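Local coordinates for protein nucleocapsid (Crimean-congo hemorrhagic fever virus, PDB 4AKL) that probably binds single- and double-stranded RNA and takes part in packaging the viral genome, and probably also cuts double-stranded DNA without sequence preference, at residues K15-F20 / N24-T29; S35-V40 / L414-N419; F73-Y78 / F392-V397; M388-G393 / T410-N415. All coordinates share one frame; numbering follows the deposited sequence.

All four contacts lie on one side of the chain's centre; contacts 2 and 3 join residues 35-40 and 73-78 to residues 392-419, while contacts 1 and 4 are each local in sequence. Contacts 3 and 4 lie closest, with centres about 7 Å apart, and share Phe392 and Gly393, while contacts 2 and 4 share Leu414 and Asn415. Contact 1 is about 12 Å from contact 3, centre to centre, and packs on it through Phe17, Phe20 and Leu26, which meet Tyr78 and Ile77. Between contacts 1 and 2, whose centres are about 14 Å apart, Asp28 OD2 and Arg417 NH2 form a salt bridge at 3.6 Å. Contacts 1 and 4 do not touch; their nearest atoms are about 7 Å apart.

Contact 1: K15-F20 / N24-T29; sequences KWFEEF and NGLVDT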
loop_
_atom_site.group_PDB
_atom_site.type_symbol
_atom_site.label_atom_id
_atom_site.label_comp_id
_atom_site.label_asym_id
_atom_site.label_seq_id
_atom_site.Cartn_x
_atom_site.Cartn_y
_atom_site.Cartn_z
ATOM N N LYS A 15 6.432 20.117 -20.283
ATOM C CA LYS A 15 7.181 20.388 -21.519
ATOM C C LYS A 15 8.066 19.209 -21.893
ATOM O O LYS A 15 8.133 18.838 -23.071
ATOM C CB LYS A 15 8.002 21.673 -21.398
ATOM C CG LYS A 15 7.158 22.920 -21.482
ATOM C CD LYS A 15 8.042 24.148 -21.721
ATOM C CE LYS A 15 7.223 25.383 -22.027
ATOM N NZ LYS A 15 8.043 26.453 -22.631
ATOM N N TRP A 16 8.727 18.608 -20.889
ATOM C CA TRP A 16 9.537 17.445 -21.139
ATOM C C TRP A 16 8.652 16.361 -21.778
ATOM O O TRP A 16 9.042 15.717 -22.744
ATOM C CB TRP A 16 10.180 16.950 -19.832
ATOM C CG TRP A 16 11.101 15.845 -20.018
ATOM C CD1 TRP A 16 12.444 15.922 -20.106
ATOM C CD2 TRP A 16 10.758 14.458 -20.128
ATOM N NE1 TRP A 16 12.980 14.658 -20.272
ATOM C CE2 TRP A 16 11.959 13.746 -20.299
ATOM C CE3 TRP A 16 9.544 13.747 -20.108
ATOM C CZ2 TRP A 16 11.987 12.369 -20.443
ATOM C CZ3 TRP A 16 9.570 12.402 -20.263
ATOM C CH2 TRP A 16 10.785 11.710 -20.425
ATOM N N PHE A 17 7.460 16.180 -21.228
ATOM C CA PHE A 17 6.536 15.171 -21.731
ATOM C C PHE A 17 5.986 15.440 -23.157
ATOM O O PHE A 17 5.813 14.489 -23.923
ATOM C CB PHE A 17 5.359 15.022 -20.782
ATOM C CG PHE A 17 4.334 14.051 -21.249
ATOM C CD1 PHE A 17 4.606 12.711 -21.250
ATOM C CD2 PHE A 17 3.077 14.486 -21.696
ATOM C CE1 PHE A 17 3.657 11.797 -21.680
ATOM C CE2 PHE A 17 2.121 13.593 -22.129
ATOM C CZ PHE A 17 2.416 12.234 -22.116
ATOM N N GLU A 18 5.700 16.698 -23.501
ATOM C CA GLU A 18 5.085 16.977 -24.824
ATOM C C GLU A 18 6.035 16.584 -25.940
ATOM O O GLU A 18 5.625 15.904 -26.898
ATOM C CB GLU A 18 4.646 18.435 -24.972
ATOM C CG GLU A 18 3.338 18.762 -24.283
ATOM C CD GLU A 18 2.139 17.974 -24.842
ATOM O OE1 GLU A 18 1.850 18.057 -26.070
ATOM O OE2 GLU A 18 1.480 17.278 -24.049
ATOM N N GLU A 19 7.285 17.032 -25.807
ATOM C CA GLU A 19 8.412 16.611 -26.646
ATOM C C GLU A 19 8.411 15.096 -26.826
ATOM O O GLU A 19 8.346 14.570 -27.937
ATOM C CB GLU A 19 9.744 17.013 -25.950
ATOM C CG GLU A 19 11.033 16.456 -26.607
ATOM C CD GLU A 19 11.941 15.599 -25.665
ATOM O OE1 GLU A 19 11.468 15.025 -24.597
ATOM O OE2 GLU A 19 13.160 15.500 -26.028
ATOM N N PHE A 20 8.474 14.412 -25.697
ATOM C CA PHE A 20 8.619 12.978 -25.660
ATOM C C PHE A 20 7.442 12.269 -26.324
ATOM O O PHE A 20 7.646 11.310 -27.057
ATOM C CB PHE A 20 8.752 12.515 -24.197
ATOM C CG PHE A 20 9.177 11.102 -24.056
ATOM C CD1 PHE A 20 8.261 10.083 -24.147
ATOM C CD2 PHE A 20 10.507 10.777 -23.856
ATOM C CE1 PHE A 20 8.666 8.741 -24.024
ATOM C CE2 PHE A 20 10.910 9.418 -23.730
ATOM C CZ PHE A 20 9.995 8.422 -23.810
ATOM N N ASN A 24 7.958 10.020 -29.569
ATOM C CA ASN A 24 7.803 8.582 -29.527
ATOM C C ASN A 24 6.434 8.014 -29.963
ATOM O O ASN A 24 6.246 6.786 -29.993
ATOM C CB ASN A 24 8.228 8.103 -28.136
ATOM C CG ASN A 24 9.749 8.211 -27.936
ATOM O OD1 ASN A 24 10.496 7.351 -28.397
ATOM N ND2 ASN A 24 10.196 9.261 -27.266
ATOM N N GLY A 25 5.500 8.886 -30.319
ATOM C CA GLY A 25 4.183 8.453 -30.823
ATOM C C GLY A 25 3.362 7.695 -29.784
ATOM O O GLY A 25 2.779 6.664 -30.074
ATOM N N LEU A 26 3.331 8.222 -28.572
ATOM C CA LEU A 26 2.572 7.632 -27.499
ATOM C C LEU A 26 1.061 7.764 -27.768
ATOM O O LEU A 26 0.587 8.802 -28.326
ATOM C CB LEU A 26 2.906 8.305 -26.184
ATOM C CG LEU A 26 4.351 8.244 -25.715
ATOM C CD1 LEU A 26 4.455 8.879 -24.357
ATOM C CD2 LEU A 26 4.868 6.782 -25.640
ATOM N N VAL A 27 0.327 6.714 -27.370
ATOM C CA VAL A 27 -1.126 6.655 -27.500
ATOM C C VAL A 27 -1.781 6.281 -26.177
ATOM O O VAL A 27 -1.126 5.756 -25.261
ATOM C CB VAL A 27 -1.579 5.628 -28.556
ATOM C CG1 VAL A 27 -1.284 6.149 -30.008
ATOM C CG2 VAL A 27 -0.973 4.257 -28.276
ATOM N N ASP A 28 -3.076 6.567 -26.089
ATOM C CA ASP A 28 -3.855 6.256 -24.900
ATOM C C ASP A 28 -5.131 5.497 -25.240
ATOM O O ASP A 28 -6.113 5.539 -24.497
ATOM C CB ASP A 28 -4.142 7.553 -24.114
ATOM C CG ASP A 28 -5.125 8.486 -24.802
ATOM O OD1 ASP A 28 -5.455 8.339 -26.022
ATOM O OD2 ASP A 28 -5.566 9.386 -24.081
ATOM N N THR A 29 -5.098 4.804 -26.374
ATOM C CA THR A 29 -6.213 3.982 -26.831
ATOM C C THR A 29 -6.590 2.970 -25.747
ATOM O O THR A 29 -7.768 2.818 -25.404
ATOM C CB THR A 29 -5.836 3.185 -28.111
ATOM O OG1 THR A 29 -5.050 4.011 -28.978
ATOM C CG2 THR A 29 -7.081 2.709 -28.849
#
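The C-terminal end of helix 10-24 is closed here by a glycine with positive phi, Gly25, after which the chain lays Leu26 back on the helix. Asn24 N donates to Phe20 O at 2.8 Å, an i to i-4 helical bond in the last turn. The same carbonyl oxygen has a second donor: Asn24 ND2 reaches Phe20 O at 3.3 Å, with the oxygen close to the plane of the Asn24 amide. Asn24 ND2 also bonds Asp401 OD1, which ties the helix end to a distant loop.

With CG anti to the backbone N (chi1 -168°), the Phe20 ring lies beneath this amide. Asn24 ND2 stands 3.4 Å above the Phe20 ring plane, over its centre. ND2 gives its hydrogen bonds to Phe20 O and Asp401 OD1, so its place over the ring is probably a packing contact and not an N-H aimed at the ring; the planes are inclined by 34°.

Leu26 covers an apolar face completed by Ile77. One methyl serves two rings one helical turn apart: Leu26 CD1 lies at the edge of the Phe20 ring, 4.0 Å from Phe20 CD1, and also 4.0 Å from Phe17 CE1.

Contact 2: S35-V40 / L414-N419; sequences SFCESV and LNLRTN
Ser35 OG has two hydrogen-bond partners: it accepts from Cys37 N and is bonded to Thr31 OG1. The first bond, 3.1 Å from Cys37 N to Ser35 OG with an N-H...O angle of 161°, defines an ST turn, in which a serine oxygen receives the backbone N-H two residues on. With OG held between its own backbone N and carbonyl carbon (chi1 76°), it bends over the following backbone, and CB is the atom presented to segment 414-419.

That methylene meets the amide of Asn415, Ser35 CB lying 3.9 Å from Asn415 ND2. The approach is a van der Waals one, since the amide spends its polarity elsewhere. Asn415 ND2 donates to Cys74 O, while Asn415 OD1 accepts from Ser33 N. Both ends of the amide therefore have backbone partners, which fixes its flip, and Ser35 packs against a group already locked in place. CG anti to the backbone N (chi1 -166°) carries the Asn415 amide out from the 3-10 turn into this position.

The backbones stay well apart, 8.7 Å between Ser35 CA and Asn415 CA at their nearest, and only 118 Å² is buried in total. Two loops thus meet through side chains, one following helix 10-24 and the other preceding helix 425-440. A second, looser touch lies further along both loops. Leu416, which also rests on Thr429 of helix 425-440, brings its end toward the first loop, where Leu416 CD2 stands 4.4 Å from Cys37 SG.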
loop_
_atom_site.group_PDB
_atom_site.type_symbol
_atom_site.label_atom_id
_atom_site.label_comp_id
_atom_site.label_asym_id
_atom_site.label_seq_id
_atom_site.Cartn_x
_atom_site.Cartn_y
_atom_site.Cartn_z
ATOM N N SER A 35 1.056 5.984 -23.347
ATOM C CA SER A 35 1.996 4.905 -23.258
ATOM C C SER A 35 2.366 4.408 -24.635
ATOM O O SER A 35 1.935 4.971 -25.666
ATOM C CB SER A 35 1.353 3.756 -22.466
ATOM O OG SER A 35 0.433 3.082 -23.268
ATOM N N PHE A 36 3.169 3.351 -24.669
ATOM C CA PHE A 36 3.571 2.711 -25.942
ATOM C C PHE A 36 2.592 1.612 -26.398
ATOM O O PHE A 36 2.859 0.906 -27.389
ATOM C CB PHE A 36 5.010 2.152 -25.817
ATOM C CG PHE A 36 6.069 3.205 -25.919
ATOM C CD1 PHE A 36 6.464 3.677 -27.164
ATOM C CD2 PHE A 36 6.662 3.726 -24.772
ATOM C CE1 PHE A 36 7.429 4.644 -27.269
ATOM C CE2 PHE A 36 7.640 4.710 -24.847
ATOM C CZ PHE A 36 8.029 5.186 -26.094
ATOM N N CYS A 37 1.456 1.487 -25.712
ATOM C CA CYS A 37 0.533 0.368 -25.947
ATOM C C CYS A 37 -0.384 0.555 -27.163
ATOM O O CYS A 37 -1.384 1.266 -27.101
ATOM C CB CYS A 37 -0.316 0.084 -24.680
ATOM S SG CYS A 37 -1.229 -1.451 -24.718
ATOM N N GLU A 38 -0.034 -0.118 -28.256
ATOM C CA GLU A 38 -0.863 -0.122 -29.486
ATOM C C GLU A 38 -1.939 -1.201 -29.558
ATOM O O GLU A 38 -2.817 -1.126 -30.394
ATOM C CB GLU A 38 0.026 -0.213 -30.710
ATOM C CG GLU A 38 0.515 1.174 -31.150
ATOM C CD GLU A 38 1.609 1.083 -32.164
ATOM O OE1 GLU A 38 2.236 -0.010 -32.260
ATOM O OE2 GLU A 38 1.849 2.084 -32.860
ATOM N N SER A 39 -1.880 -2.196 -28.699
ATOM C CA SER A 39 -2.905 -3.258 -28.696
ATOM C C SER A 39 -2.863 -4.034 -27.422
ATOM O O SER A 39 -1.816 -4.175 -26.802
ATOM C CB SER A 39 -2.716 -4.224 -29.878
ATOM O OG SER A 39 -1.467 -4.848 -29.787
ATOM N N VAL A 40 -4.013 -4.559 -27.044
ATOM C CA VAL A 40 -4.128 -5.318 -25.812
ATOM C C VAL A 40 -3.247 -6.574 -25.927
ATOM O O VAL A 40 -3.297 -7.260 -26.924
ATOM C CB VAL A 40 -5.607 -5.682 -25.505
ATOM C CG1 VAL A 40 -5.712 -6.516 -24.232
ATOM C CG2 VAL A 40 -6.448 -4.425 -25.389
ATOM N N LEU A 414 -2.019 -1.503 -14.104
ATOM C CA LEU A 414 -3.007 -0.588 -13.570
ATOM C C LEU A 414 -3.216 0.646 -14.474
ATOM O O LEU A 414 -4.174 1.361 -14.298
ATOM C CB LEU A 414 -2.593 -0.130 -12.162
ATOM C CG LEU A 414 -2.658 -1.223 -11.106
ATOM C CD1 LEU A 414 -2.144 -0.699 -9.791
ATOM C CD2 LEU A 414 -4.082 -1.792 -10.970
ATOM N N ASN A 415 -2.290 0.880 -15.403
ATOM C CA ASN A 415 -2.467 1.857 -16.486
ATOM C C ASN A 415 -3.376 1.343 -17.629
ATOM O O ASN A 415 -3.766 2.125 -18.489
ATOM C CB ASN A 415 -1.110 2.276 -17.052
ATOM C CG ASN A 415 -1.192 3.510 -17.913
ATOM O OD1 ASN A 415 -1.998 4.430 -17.639
ATOM N ND2 ASN A 415 -0.391 3.548 -18.960
ATOM N N LEU A 416 -3.707 0.042 -17.651
ATOM C CA LEU A 416 -4.627 -0.482 -18.680
ATOM C C LEU A 416 -6.026 -0.021 -18.327
ATOM O O LEU A 416 -6.397 -0.092 -17.143
ATOM C CB LEU A 416 -4.614 -2.005 -18.786
ATOM C CG LEU A 416 -3.430 -2.626 -19.529
ATOM C CD1 LEU A 416 -3.373 -4.118 -19.255
ATOM C CD2 LEU A 416 -3.461 -2.334 -21.060
ATOM N N ARG A 417 -6.794 0.424 -19.343
ATOM C CA ARG A 417 -8.148 0.972 -19.107
ATOM C C ARG A 417 -9.073 -0.072 -18.532
ATOM O O ARG A 417 -8.888 -1.267 -18.755
ATOM C CB ARG A 417 -8.781 1.559 -20.407
ATOM C CG ARG A 417 -8.120 2.844 -20.898
ATOM C CD ARG A 417 -8.746 3.402 -22.167
ATOM N NE ARG A 417 -8.097 4.662 -22.583
ATOM C CZ ARG A 417 -8.344 5.881 -22.067
ATOM N NH1 ARG A 417 -9.254 6.073 -21.092
ATOM N NH2 ARG A 417 -7.662 6.938 -22.534
ATOM N N THR A 418 -10.063 0.393 -17.785
ATOM C CA THR A 418 -11.096 -0.457 -17.239
ATOM C C THR A 418 -12.469 -0.208 -17.876
ATOM O O THR A 418 -13.408 -0.910 -17.554
ATOM C CB THR A 418 -11.221 -0.278 -15.703
ATOM O OG1 THR A 418 -11.481 1.094 -15.387
ATOM C CG2 THR A 418 -9.903 -0.761 -14.978
ATOM N N ASN A 419 -12.582 0.769 -18.781
ATOM C CA ASN A 419 -13.919 1.165 -19.324
ATOM C C ASN A 419 -14.486 0.193 -20.363
ATOM O O ASN A 419 -13.759 -0.628 -20.935
ATOM C CB ASN A 419 -13.897 2.592 -19.843
ATOM C CG ASN A 419 -12.720 2.880 -20.746
ATOM O OD1 ASN A 419 -12.772 2.668 -21.967
ATOM N ND2 ASN A 419 -11.629 3.400 -20.137
#

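Contact 3: F73-Y78 / F392-V397; sequences FCAPIY and FGTIPV
The two backbones come closest at Ala75 and Thr394, where the CA atoms are 6.3 Å apart, and then spread to 7.7 Å between Ile77 CA and Ile395 CA as segment 73-78 enters helix 77-83 with Pro76 at its N-cap position.

Each of these pairs makes its own side-chain contact. At the closer one, the methyl of Ala75 presses against the branch point of Thr394: Ala75 CB lies 3.4 Å from Thr394 CB, tighter than usual for two carbons. The same Ala75 CB is 3.6 Å from Thr394 CG2 and equally 3.6 Å from Thr394 OG1, so it nestles between the two branches instead of meeting one of them. The Thr394 chi1 of 69° turns both branches so that the Ala75 methyl touches each.

At the wider pair the longer isoleucines bridge the gap, their side chains crossing at about a right angle. Ile395 runs extended through chi2 (171°), and its terminal methyl enters the angle between the branches of Ile77; Ile395 CD1 is 3.9 Å from both Ile77 CD1 and Ile77 CG2. The methyl also lies against the helix backbone, with Ile395 CD1 3.6 Å from Ile77 O.

All four residues are buried. Thr394 and Ile395 continue onto Cys80 and Ala81, while Ile77 rests on Phe20 of helix 10-24. The loop after helix 385-392 thus packs against the N-terminal turn of helix 77-83, in the mainly helical fold of the nairovirus nucleocapsid protein.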
loop_
_atom_site.group_PDB
_atom_site.type_symbol
_atom_site.label_atom_id
_atom_site.label_comp_id
_atom_site.label_asym_id
_atom_site.label_seq_id
_atom_site.Cartn_x
_atom_site.Cartn_y
_atom_site.Cartn_z
ATOM N N PHE A 73 4.607 -2.652 -22.768
ATOM C CA PHE A 73 4.375 -1.405 -23.520
ATOM C C PHE A 73 3.331 -0.476 -22.881
ATOM O O PHE A 73 2.958 0.522 -23.473
ATOM C CB PHE A 73 3.998 -1.713 -24.988
ATOM C CG PHE A 73 5.088 -2.427 -25.778
ATOM C CD1 PHE A 73 6.293 -1.786 -26.078
ATOM C CD2 PHE A 73 4.896 -3.723 -26.236
ATOM C CE1 PHE A 73 7.318 -2.433 -26.808
ATOM C CE2 PHE A 73 5.905 -4.392 -26.974
ATOM C CZ PHE A 73 7.123 -3.738 -27.252
ATOM N N CYS A 74 2.892 -0.765 -21.655
ATOM C CA CYS A 74 1.799 -0.003 -21.093
ATOM C C CYS A 74 2.182 0.775 -19.871
ATOM O O CYS A 74 1.290 1.142 -19.093
ATOM C CB CYS A 74 0.618 -0.931 -20.836
ATOM S SG CYS A 74 0.899 -2.041 -19.626
ATOM N N ALA A 75 3.487 1.056 -19.686
ATOM C CA ALA A 75 3.927 1.949 -18.608
ATOM C C ALA A 75 3.334 3.366 -18.827
ATOM O O ALA A 75 3.297 3.840 -19.956
ATOM C CB ALA A 75 5.452 2.025 -18.514
ATOM N N PRO A 76 2.828 4.001 -17.747
ATOM C CA PRO A 76 2.322 5.376 -17.759
ATOM C C PRO A 76 3.492 6.293 -17.766
ATOM O O PRO A 76 4.024 6.670 -16.701
ATOM C CB PRO A 76 1.505 5.470 -16.477
ATOM C CG PRO A 76 2.095 4.545 -15.609
ATOM C CD PRO A 76 2.641 3.399 -16.430
ATOM N N ILE A 77 3.903 6.650 -18.973
ATOM C CA ILE A 77 5.136 7.444 -19.174
ATOM C C ILE A 77 5.254 8.707 -18.351
ATOM O O ILE A 77 6.318 8.982 -17.741
ATOM C CB ILE A 77 5.328 7.812 -20.619
ATOM C CG1 ILE A 77 5.569 6.537 -21.438
ATOM C CG2 ILE A 77 6.523 8.724 -20.759
ATOM C CD1 ILE A 77 6.853 5.728 -21.020
ATOM N N TYR A 78 4.175 9.460 -18.308
ATOM C CA TYR A 78 4.191 10.782 -17.652
ATOM C C TYR A 78 4.522 10.626 -16.190
ATOM O O TYR A 78 5.405 11.294 -15.673
ATOM C CB TYR A 78 2.835 11.475 -17.792
ATOM C CG TYR A 78 2.796 12.866 -17.217
ATOM C CD1 TYR A 78 3.155 13.941 -17.977
ATOM C CD2 TYR A 78 2.404 13.101 -15.880
ATOM C CE1 TYR A 78 3.125 15.217 -17.475
ATOM C CE2 TYR A 78 2.379 14.407 -15.350
ATOM C CZ TYR A 78 2.738 15.448 -16.150
ATOM O OH TYR A 78 2.717 16.733 -15.673
ATOM N N PHE A 392 10.945 3.308 -11.395
ATOM C CA PHE A 392 12.267 3.751 -11.888
ATOM C C PHE A 392 12.797 2.974 -13.088
ATOM O O PHE A 392 13.851 3.344 -13.634
ATOM C CB PHE A 392 13.328 3.596 -10.801
ATOM C CG PHE A 392 12.912 4.082 -9.430
ATOM C CD1 PHE A 392 12.356 5.331 -9.245
ATOM C CD2 PHE A 392 13.126 3.299 -8.320
ATOM C CE1 PHE A 392 12.004 5.752 -7.985
ATOM C CE2 PHE A 392 12.759 3.726 -7.061
ATOM C CZ PHE A 392 12.215 4.932 -6.909
ATOM N N GLY A 393 12.089 1.923 -13.497
ATOM C CA GLY A 393 12.578 1.024 -14.521
ATOM C C GLY A 393 11.863 0.866 -15.833
ATOM O O GLY A 393 12.335 0.115 -16.649
ATOM N N THR A 394 10.743 1.556 -16.048
ATOM C CA THR A 394 10.063 1.492 -17.345
ATOM C C THR A 394 10.710 2.451 -18.304
ATOM O O THR A 394 10.590 2.297 -19.535
ATOM C CB THR A 394 8.586 1.811 -17.236
ATOM O OG1 THR A 394 8.401 3.207 -16.911
ATOM C CG2 THR A 394 7.895 0.903 -16.191
ATOM N N ILE A 395 11.383 3.450 -17.751
ATOM C CA ILE A 395 12.191 4.413 -18.506
ATOM C C ILE A 395 13.605 4.448 -17.893
ATOM O O ILE A 395 13.743 4.776 -16.724
ATOM C CB ILE A 395 11.601 5.837 -18.402
ATOM C CG1 ILE A 395 10.117 5.924 -18.864
ATOM C CG2 ILE A 395 12.401 6.756 -19.196
ATOM C CD1 ILE A 395 9.424 7.296 -18.565
ATOM N N PRO A 396 14.641 4.074 -18.652
ATOM C CA PRO A 396 16.014 4.211 -18.135
ATOM C C PRO A 396 16.435 5.679 -18.247
ATOM O O PRO A 396 16.512 6.235 -19.363
ATOM C CB PRO A 396 16.829 3.329 -19.052
ATOM C CG PRO A 396 16.155 3.390 -20.353
ATOM C CD PRO A 396 14.650 3.641 -20.060
ATOM N N VAL A 397 16.684 6.306 -17.112
ATOM C CA VAL A 397 16.814 7.778 -17.101
ATOM C C VAL A 397 18.046 8.305 -17.814
ATOM O O VAL A 397 18.067 9.464 -18.221
ATOM C CB VAL A 397 16.759 8.364 -15.667
ATOM C CG1 VAL A 397 15.424 8.029 -15.003
ATOM C CG2 VAL A 397 17.932 7.905 -14.867
#

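Contact 4: M388-G393 / T410-N415; sequences MGVCFG and TKSILN
Val390 meets the peptide between Lys411 and Ser412, and no side-chain ring takes part; the Phe392 ring lies away from the contact, with Cys391 CB 3.7 Å above the centre of one Phe392 face and edge-to-face packing against Phe324 and Tyr311. The aromatic neighbours thus belong to one side of helix 385-392, and the aliphatic Val390 serves the side toward segment 410-415.

The backbones pass within 6.3 Å at Val390 CA and Lys411 CA, and the Val390 side chain occupies the gap. It supplies 60 of the 111 Å² buried here. Its two methyls divide the task. CG2, anti to the backbone N, points at the start of Ser412: Val390 CG2 is 3.6 Å from Ser412 OG and also lies against the Lys411-Ser412 peptide. The other methyl touches more lightly, Val390 CG1 standing 4.3 Å from Lys411 CB.

Beyond CB the lysine leaves the valine. Its chain is extended through chi2, chi3 and chi4, and carries NZ to a salt bridge with Glu387 OE2 and a hydrogen bond to His453 NE2. Two places on helix 385-392 are thereby engaged, Val390 by contact and Glu387 by charge.

Segment 410-415 keeps its shape through i to i-3 backbone bonds, such as Leu414 N to Lys411 O at 3.0 Å, whereas Gly393 N bonds Gly389 O four residues back. The contact is therefore a van der Waals meeting of the last turn of helix 385-392 with a 3-10 helix, joined by a 16-residue connection without regular structure, in the mainly helical nucleocapsid.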
loop_
_atom_site.group_PDB
_atom_site.type_symbol
_atom_site.label_atom_id
_atom_site.label_comp_id
_atom_site.label_asym_id
_atom_site.label_seq_id
_atom_site.Cartn_x
_atom_site.Cartn_y
_atom_site.Cartn_z
ATOM N N MET A 388 9.752 -1.223 -7.248
ATOM C CA MET A 388 10.813 -0.310 -7.684
ATOM C C MET A 388 10.873 -0.233 -9.204
ATOM O O MET A 388 11.086 0.848 -9.750
ATOM C CB MET A 388 12.177 -0.766 -7.143
ATOM C CG MET A 388 12.260 -0.855 -5.661
ATOM S SD MET A 388 13.933 -1.291 -5.046
ATOM C CE MET A 388 14.687 0.284 -5.280
ATOM N N GLY A 389 10.657 -1.367 -9.892
ATOM C CA GLY A 389 10.738 -1.410 -11.340
ATOM C C GLY A 389 9.656 -0.526 -12.006
ATOM O O GLY A 389 9.940 0.154 -12.961
ATOM N N VAL A 390 8.428 -0.545 -11.522
ATOM C CA VAL A 390 7.429 0.333 -12.126
ATOM C C VAL A 390 7.738 1.826 -11.873
ATOM O O VAL A 390 7.468 2.666 -12.714
ATOM C CB VAL A 390 5.967 -0.028 -11.716
ATOM C CG1 VAL A 390 5.705 0.305 -10.253
ATOM C CG2 VAL A 390 4.993 0.666 -12.612
ATOM N N CYS A 391 8.350 2.161 -10.736
ATOM C CA CYS A 391 8.694 3.570 -10.492
ATOM C C CYS A 391 9.880 4.135 -11.278
ATOM O O CYS A 391 9.861 5.291 -11.730
ATOM C CB CYS A 391 9.000 3.741 -9.015
ATOM S SG CYS A 391 7.725 3.379 -7.845
ATOM N N PHE A 392 10.945 3.308 -11.395
ATOM C CA PHE A 392 12.267 3.751 -11.888
ATOM C C PHE A 392 12.797 2.974 -13.088
ATOM O O PHE A 392 13.851 3.344 -13.634
ATOM C CB PHE A 392 13.328 3.596 -10.801
ATOM C CG PHE A 392 12.912 4.082 -9.430
ATOM C CD1 PHE A 392 12.356 5.331 -9.245
ATOM C CD2 PHE A 392 13.126 3.299 -8.320
ATOM C CE1 PHE A 392 12.004 5.752 -7.985
ATOM C CE2 PHE A 392 12.759 3.726 -7.061
ATOM C CZ PHE A 392 12.215 4.932 -6.909
ATOM N N GLY A 393 12.089 1.923 -13.497
ATOM C CA GLY A 393 12.578 1.024 -14.521
ATOM C C GLY A 393 11.863 0.866 -15.833
ATOM O O GLY A 393 12.335 0.115 -16.649
ATOM N N THR A 410 5.174 -5.228 -13.197
ATOM C CA THR A 410 3.824 -5.660 -12.852
ATOM C C THR A 410 2.781 -4.554 -12.852
ATOM O O THR A 410 1.842 -4.596 -13.625
ATOM C CB THR A 410 3.822 -6.478 -11.528
ATOM O OG1 THR A 410 4.724 -7.567 -11.684
ATOM C CG2 THR A 410 2.458 -7.068 -11.185
ATOM N N LYS A 411 2.954 -3.535 -12.009
ATOM C CA LYS A 411 1.881 -2.591 -11.801
ATOM C C LYS A 411 1.566 -1.638 -12.994
ATOM O O LYS A 411 0.627 -0.812 -12.889
ATOM C CB LYS A 411 2.071 -1.902 -10.449
ATOM C CG LYS A 411 1.553 -2.824 -9.366
ATOM C CD LYS A 411 1.812 -2.381 -7.984
ATOM C CE LYS A 411 1.264 -3.414 -7.029
ATOM N NZ LYS A 411 1.682 -3.102 -5.679
ATOM N N SER A 412 2.309 -1.754 -14.112
ATOM C CA SER A 412 1.981 -1.026 -15.291
ATOM C C SER A 412 0.630 -1.458 -15.794
ATOM O O SER A 412 -0.018 -0.695 -16.492
ATOM C CB SER A 412 3.027 -1.134 -16.356
ATOM O OG SER A 412 4.211 -0.460 -15.977
ATOM N N ILE A 413 0.214 -2.686 -15.429
ATOM C CA ILE A 413 -1.146 -3.176 -15.667
ATOM C C ILE A 413 -2.244 -2.229 -15.204
ATOM O O ILE A 413 -3.296 -2.159 -15.839
ATOM C CB ILE A 413 -1.345 -4.615 -15.017
ATOM C CG1 ILE A 413 -0.748 -5.662 -15.911
ATOM C CG2 ILE A 413 -2.759 -4.993 -14.932
ATOM C CD1 ILE A 413 -0.442 -7.021 -15.204
ATOM N N LEU A 414 -2.019 -1.503 -14.104
ATOM C CA LEU A 414 -3.007 -0.588 -13.570
ATOM C C LEU A 414 -3.216 0.646 -14.474
ATOM O O LEU A 414 -4.174 1.361 -14.298
ATOM C CB LEU A 414 -2.593 -0.130 -12.162
ATOM C CG LEU A 414 -2.658 -1.223 -11.106
ATOM C CD1 LEU A 414 -2.144 -0.699 -9.791
ATOM C CD2 LEU A 414 -4.082 -1.792 -10.970
ATOM N N ASN A 415 -2.290 0.880 -15.403
ATOM C CA ASN A 415 -2.467 1.857 -16.486
ATOM C C ASN A 415 -3.376 1.343 -17.629
ATOM O O ASN A 415 -3.766 2.125 -18.489
ATOM C CB ASN A 415 -1.110 2.276 -17.052
ATOM C CG ASN A 415 -1.192 3.510 -17.913
ATOM O OD1 ASN A 415 -1.998 4.430 -17.639
ATOM N ND2 ASN A 415 -0.391 3.548 -18.960
#